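Local structure of hydroxyglutarate synthase (Pseudomonas putida, 6W1G) at residues Y358-D372 against E448-N460. The protein catalyses the iron(II)-dependent, oxygen-consuming decarboxylation and hydroxylation of 2-oxoadipate to D-2-hydroxyglutarate, a step of D-lysine catabolism. Sequence-based numbering, arbitrary orientation. Where two conformers were deposited one is given.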
loop_
_atom_site.group_PDB
_atom_site.type_symbol
_atom_site.label_atom_id
_atom_site.label_comp_id
_atom_site.label_asym_id
_atom_site.label_seq_id
_atom_site.Cartn_x
_atom_site.Cartn_y
_atom_site.Cartn_z
ATOM N N TYR A 358 -10.546 10.529 -8.973
ATOM C CA TYR A 358 -10.003 10.292 -10.310
ATOM C C TYR A 358 -10.708 9.096 -10.935
ATOM O O TYR A 358 -11.114 8.163 -10.244
ATOM C CB TYR A 358 -8.490 10.010 -10.233
ATOM C CG TYR A 358 -7.704 11.199 -9.807
ATOM C CD1 TYR A 358 -7.449 12.239 -10.675
ATOM C CD2 TYR A 358 -7.187 11.280 -8.510
ATOM C CE1 TYR A 358 -6.711 13.331 -10.270
ATOM C CE2 TYR A 358 -6.435 12.346 -8.093
ATOM C CZ TYR A 358 -6.207 13.399 -8.983
ATOM O OH TYR A 358 -5.505 14.501 -8.574
ATOM N N PHE A 359 -10.812 9.146 -12.265
ATOM C CA PHE A 359 -11.538 8.153 -13.058
ATOM C C PHE A 359 -10.715 7.664 -14.211
ATOM O O PHE A 359 -9.828 8.341 -14.704
ATOM C CB PHE A 359 -12.865 8.755 -13.559
ATOM C CG PHE A 359 -13.853 8.972 -12.448
ATOM C CD1 PHE A 359 -13.836 10.113 -11.641
ATOM C CD2 PHE A 359 -14.744 7.948 -12.124
ATOM C CE1 PHE A 359 -14.691 10.199 -10.542
ATOM C CE2 PHE A 359 -15.609 8.061 -11.046
ATOM C CZ PHE A 359 -15.571 9.155 -10.254
ATOM N N ARG A 360 -11.059 6.488 -14.698
ATOM C CA ARG A 360 -10.653 6.052 -16.039
ATOM C C ARG A 360 -11.887 5.871 -16.898
ATOM O O ARG A 360 -12.939 5.432 -16.438
ATOM C CB ARG A 360 -9.848 4.732 -15.968
ATOM C CG ARG A 360 -8.540 4.888 -15.246
ATOM C CD ARG A 360 -7.822 3.508 -15.100
ATOM N NE ARG A 360 -7.262 3.095 -16.366
ATOM C CZ ARG A 360 -7.102 1.842 -16.737
ATOM N NH1 ARG A 360 -7.410 0.846 -15.942
ATOM N NH2 ARG A 360 -6.611 1.593 -17.946
ATOM N N TYR A 361 -11.710 6.212 -18.152
ATOM C CA TYR A 361 -12.737 6.238 -19.164
ATOM C C TYR A 361 -12.412 5.206 -20.225
ATOM O O TYR A 361 -11.254 5.079 -20.617
ATOM C CB TYR A 361 -12.795 7.630 -19.801
ATOM C CG TYR A 361 -13.223 8.690 -18.805
ATOM C CD1 TYR A 361 -12.296 9.299 -17.942
ATOM C CD2 TYR A 361 -14.529 9.062 -18.680
ATOM C CE1 TYR A 361 -12.655 10.258 -17.040
ATOM C CE2 TYR A 361 -14.932 10.012 -17.758
ATOM C CZ TYR A 361 -13.997 10.594 -16.927
ATOM O OH TYR A 361 -14.409 11.527 -16.047
ATOM N N PHE A 362 -13.434 4.513 -20.737
ATOM C CA PHE A 362 -13.274 3.419 -21.676
ATOM C C PHE A 362 -14.291 3.506 -22.807
ATOM O O PHE A 362 -15.470 3.752 -22.579
ATOM C CB PHE A 362 -13.455 2.081 -20.957
ATOM C CG PHE A 362 -12.529 1.922 -19.780
ATOM C CD1 PHE A 362 -11.199 1.570 -19.944
ATOM C CD2 PHE A 362 -12.970 2.195 -18.491
ATOM C CE1 PHE A 362 -10.348 1.467 -18.868
ATOM C CE2 PHE A 362 -12.097 2.097 -17.417
ATOM C CZ PHE A 362 -10.804 1.732 -17.598
ATOM N N ALA A 363 -13.831 3.213 -24.027
ATOM C CA ALA A 363 -14.752 3.037 -25.134
ATOM C C ALA A 363 -15.570 1.771 -24.938
ATOM O O ALA A 363 -15.021 0.705 -24.658
ATOM C CB ALA A 363 -13.933 2.920 -26.415
ATOM N N THR A 364 -16.865 1.865 -25.130
ATOM C CA THR A 364 -17.733 0.713 -25.034
ATOM C C THR A 364 -17.877 0.019 -26.382
ATOM O O THR A 364 -17.515 0.530 -27.433
ATOM C CB THR A 364 -19.117 1.106 -24.533
ATOM O OG1 THR A 364 -19.723 1.858 -25.564
ATOM C CG2 THR A 364 -19.073 1.907 -23.247
ATOM N N GLU A 365 -18.452 -1.176 -26.343
ATOM C CA GLU A 365 -18.744 -1.872 -27.587
ATOM C C GLU A 365 -19.665 -1.036 -28.471
ATOM O O GLU A 365 -19.469 -0.963 -29.700
ATOM C CB GLU A 365 -19.336 -3.241 -27.322
ATOM C CG GLU A 365 -18.338 -4.205 -26.736
ATOM C CD GLU A 365 -18.909 -5.593 -26.532
ATOM O OE1 GLU A 365 -20.061 -5.817 -26.955
ATOM O OE2 GLU A 365 -18.200 -6.448 -25.967
ATOM N N LYS A 366 -20.683 -0.424 -27.864
ATOM C CA LYS A 366 -21.574 0.452 -28.620
ATOM C C LYS A 366 -20.800 1.616 -29.232
ATOM O O LYS A 366 -21.015 1.982 -30.394
ATOM C CB LYS A 366 -22.687 0.961 -27.703
ATOM C CG LYS A 366 -23.675 1.888 -28.374
ATOM C CD LYS A 366 -24.773 2.314 -27.421
ATOM C CE LYS A 366 -25.721 3.272 -28.051
ATOM N NZ LYS A 366 -26.844 3.593 -27.137
ATOM N N GLY A 367 -19.925 2.243 -28.461
ATOM C CA GLY A 367 -19.152 3.334 -28.999
ATOM C C GLY A 367 -18.265 2.893 -30.131
ATOM O O GLY A 367 -18.162 3.592 -31.141
ATOM N N LEU A 368 -17.578 1.772 -29.966
ATOM C CA LEU A 368 -16.685 1.306 -31.021
ATOM C C LEU A 368 -17.451 1.048 -32.293
ATOM O O LEU A 368 -16.941 1.329 -33.386
ATOM C CB LEU A 368 -15.963 0.020 -30.566
ATOM C CG LEU A 368 -14.950 0.296 -29.459
ATOM C CD1 LEU A 368 -14.490 -0.983 -28.801
ATOM C CD2 LEU A 368 -13.736 1.077 -29.944
ATOM N N ALA A 369 -18.640 0.465 -32.191
ATOM C CA ALA A 369 -19.397 0.156 -33.395
ATOM C C ALA A 369 -19.877 1.408 -34.111
ATOM O O ALA A 369 -20.131 1.356 -35.320
ATOM C CB ALA A 369 -20.554 -0.759 -33.037
ATOM N N ALA A 370 -19.969 2.538 -33.413
ATOM C CA ALA A 370 -20.395 3.808 -33.978
ATOM C C ALA A 370 -19.241 4.730 -34.342
ATOM O O ALA A 370 -19.476 5.886 -34.702
ATOM C CB ALA A 370 -21.384 4.465 -33.015
ATOM N N ARG A 371 -17.979 4.253 -34.311
ATOM C CA ARG A 371 -16.834 5.155 -34.387
ATOM C C ARG A 371 -16.681 5.858 -35.730
ATOM O O ARG A 371 -15.901 6.816 -35.815
ATOM C CB ARG A 371 -15.526 4.419 -34.046
ATOM C CG ARG A 371 -15.110 3.390 -35.088
ATOM C CD ARG A 371 -14.000 2.446 -34.583
ATOM N NE ARG A 371 -12.808 3.119 -34.071
ATOM C CZ ARG A 371 -11.736 3.421 -34.807
ATOM N NH1 ARG A 371 -11.696 3.126 -36.101
ATOM N NH2 ARG A 371 -10.706 4.044 -34.239
ATOM N N ASP A 372 -17.360 5.392 -36.776
ATOM C CA ASP A 372 -17.285 6.053 -38.078
ATOM C C ASP A 372 -18.489 6.936 -38.345
ATOM O O ASP A 372 -18.603 7.482 -39.447
ATOM C CB ASP A 372 -17.071 5.005 -39.165
ATOM C CG ASP A 372 -15.706 4.352 -39.037
ATOM O OD1 ASP A 372 -14.705 5.075 -38.780
ATOM O OD2 ASP A 372 -15.613 3.123 -39.145
ATOM N N GLU A 448 -5.696 9.152 -15.436
ATOM C CA GLU A 448 -6.982 9.582 -15.965
ATOM C C GLU A 448 -6.822 10.149 -17.371
ATOM O O GLU A 448 -7.574 9.784 -18.300
ATOM C CB GLU A 448 -7.553 10.615 -14.989
ATOM C CG GLU A 448 -8.871 11.214 -15.362
ATOM C CD GLU A 448 -9.367 12.157 -14.272
ATOM O OE1 GLU A 448 -8.768 13.216 -14.101
ATOM O OE2 GLU A 448 -10.316 11.815 -13.534
ATOM N N ARG A 449 -5.834 11.012 -17.573
ATOM C CA ARG A 449 -5.618 11.615 -18.873
ATOM C C ARG A 449 -5.290 10.577 -19.930
ATOM O O ARG A 449 -5.790 10.664 -21.062
ATOM C CB ARG A 449 -4.509 12.655 -18.760
ATOM C CG ARG A 449 -4.164 13.356 -20.038
ATOM C CD ARG A 449 -3.565 14.773 -19.798
ATOM N NE ARG A 449 -2.627 14.873 -18.707
ATOM C CZ ARG A 449 -1.357 15.261 -18.813
ATOM N NH1 ARG A 449 -0.821 15.602 -19.985
ATOM N NH2 ARG A 449 -0.626 15.301 -17.723
ATOM N N ARG A 450 -4.416 9.620 -19.611
ATOM C CA ARG A 450 -4.092 8.590 -20.598
ATOM C C ARG A 450 -5.343 7.829 -20.989
ATOM O O ARG A 450 -5.515 7.458 -22.151
ATOM C CB ARG A 450 -3.050 7.633 -20.037
ATOM C CG ARG A 450 -1.633 8.259 -20.019
ATOM C CD ARG A 450 -0.550 7.183 -19.787
ATOM N NE ARG A 450 -0.678 6.708 -18.419
ATOM C CZ ARG A 450 -0.011 7.193 -17.347
ATOM N NH1 ARG A 450 0.912 8.114 -17.452
ATOM N NH2 ARG A 450 -0.287 6.749 -16.186
ATOM N N SER A 451 -6.256 7.566 -20.030
ATOM C CA SER A 451 -7.451 6.819 -20.398
ATOM C C SER A 451 -8.308 7.617 -21.370
ATOM O O SER A 451 -8.877 7.047 -22.319
ATOM C CB SER A 451 -8.278 6.395 -19.166
ATOM O OG SER A 451 -9.054 7.436 -18.606
ATOM N N LEU A 452 -8.421 8.922 -21.159
ATOM C CA LEU A 452 -9.239 9.734 -22.047
ATOM C C LEU A 452 -8.621 9.791 -23.438
ATOM O O LEU A 452 -9.330 9.755 -24.446
ATOM C CB LEU A 452 -9.407 11.135 -21.444
ATOM C CG LEU A 452 -10.391 11.215 -20.302
ATOM C CD1 LEU A 452 -10.117 12.431 -19.457
ATOM C CD2 LEU A 452 -11.802 11.204 -20.808
ATOM N N GLN A 453 -7.306 9.880 -23.511
ATOM C CA GLN A 453 -6.639 9.909 -24.817
ATOM C C GLN A 453 -6.842 8.597 -25.550
ATOM O O GLN A 453 -7.079 8.580 -26.759
ATOM C CB GLN A 453 -5.165 10.193 -24.617
ATOM C CG GLN A 453 -4.935 11.585 -24.141
ATOM C CD GLN A 453 -3.480 11.884 -23.964
ATOM O OE1 GLN A 453 -2.642 10.974 -23.921
ATOM N NE2 GLN A 453 -3.146 13.160 -23.874
ATOM N N ALA A 454 -6.730 7.480 -24.846
ATOM C CA ALA A 454 -6.932 6.178 -25.466
ATOM C C ALA A 454 -8.371 6.017 -25.929
ATOM O O ALA A 454 -8.635 5.430 -26.991
ATOM C CB ALA A 454 -6.532 5.059 -24.488
ATOM N N CYS A 455 -9.308 6.519 -25.150
ATOM C CA CYS A 455 -10.707 6.425 -25.517
ATOM C C CYS A 455 -10.981 7.250 -26.759
ATOM O O CYS A 455 -11.662 6.794 -27.680
ATOM C CB CYS A 455 -11.510 6.923 -24.340
ATOM S SG CYS A 455 -13.297 6.694 -24.481
ATOM N N ALA A 456 -10.400 8.451 -26.834
ATOM C CA ALA A 456 -10.590 9.273 -28.018
ATOM C C ALA A 456 -10.056 8.582 -29.271
ATOM O O ALA A 456 -10.706 8.577 -30.310
ATOM C CB ALA A 456 -9.924 10.629 -27.833
ATOM N N GLN A 457 -8.878 7.985 -29.186
ATOM C CA GLN A 457 -8.358 7.247 -30.337
ATOM C C GLN A 457 -9.254 6.081 -30.697
ATOM O O GLN A 457 -9.553 5.852 -31.881
ATOM C CB GLN A 457 -6.945 6.806 -29.998
ATOM C CG GLN A 457 -6.014 7.980 -30.051
ATOM C CD GLN A 457 -6.077 8.737 -31.391
ATOM O OE1 GLN A 457 -5.992 8.138 -32.465
ATOM N NE2 GLN A 457 -6.269 10.052 -31.318
ATOM N N ALA A 458 -9.704 5.324 -29.698
ATOM C CA ALA A 458 -10.532 4.159 -29.989
ATOM C C ALA A 458 -11.842 4.572 -30.648
ATOM O O ALA A 458 -12.355 3.836 -31.490
ATOM C CB ALA A 458 -10.761 3.371 -28.704
ATOM N N LEU A 459 -12.380 5.743 -30.289
ATOM C CA LEU A 459 -13.654 6.200 -30.820
ATOM C C LEU A 459 -13.497 7.091 -32.021
ATOM O O LEU A 459 -14.480 7.653 -32.511
ATOM C CB LEU A 459 -14.431 6.920 -29.731
ATOM C CG LEU A 459 -14.874 6.000 -28.572
ATOM C CD1 LEU A 459 -15.635 6.794 -27.575
ATOM C CD2 LEU A 459 -15.692 4.805 -29.036
ATOM N N ASN A 460 -12.270 7.248 -32.519
ATOM C CA ASN A 460 -12.051 8.017 -33.716
ATOM C C ASN A 460 -12.545 9.451 -33.502
ATOM O O ASN A 460 -13.271 10.022 -34.329
ATOM C CB ASN A 460 -12.705 7.308 -34.910
ATOM C CG ASN A 460 -12.258 7.843 -36.203
ATOM O OD1 ASN A 460 -11.212 8.496 -36.303
ATOM N ND2 ASN A 460 -13.029 7.569 -37.236
HETATM O O HOH W 1 -9.413 4.213 -22.296
HETATM O O HOH W 2 -12.828 12.713 -14.385
#
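Ser451 OG is gripped twice: it accepts from Tyr361 N at 3.0 Å, nearly straight at 163°, and donates to Glu448 O one helical turn back. OG sits between its own backbone N and carbonyl carbon (chi1 78°), where it can reach both. Here the C-terminal helix runs almost parallel (11°) to strand 359-363 of the two-stranded antiparallel sheet of 359-363 and 389-393. One turn earlier, the extended Glu448, in the conformer given, takes Phe359 N on the anti side of OE2 at 3.0 Å, tilted out of the carboxylate plane, and a water joins OE2 to Tyr361 OH, which also bonds Arg352. Phe359 O, against Glu448 CG, is buried without a partner. Next to Ser451, Leu452 CD2 lies over one face of the Tyr361 ring, 3.8 Å from its centroid, a CH-pi contact. Farther along, Ala363 CB meets Ala458 CB and Leu459 CD2, which also presses on Gly367 C at 3.4 Å. The helix ends in a Schellman motif with Asn460 at C-prime. Arg371, bent at chi3, reaches its last carbonyls: NE meets Ala458 O at 2.7 Å in the guanidinium plane, NH2 bonds both Ala458 O and Gln457 O weakly, and Asn460 CB lies over one guanidinium face while its ND2 donates to Arg371 O at 3.3 Å.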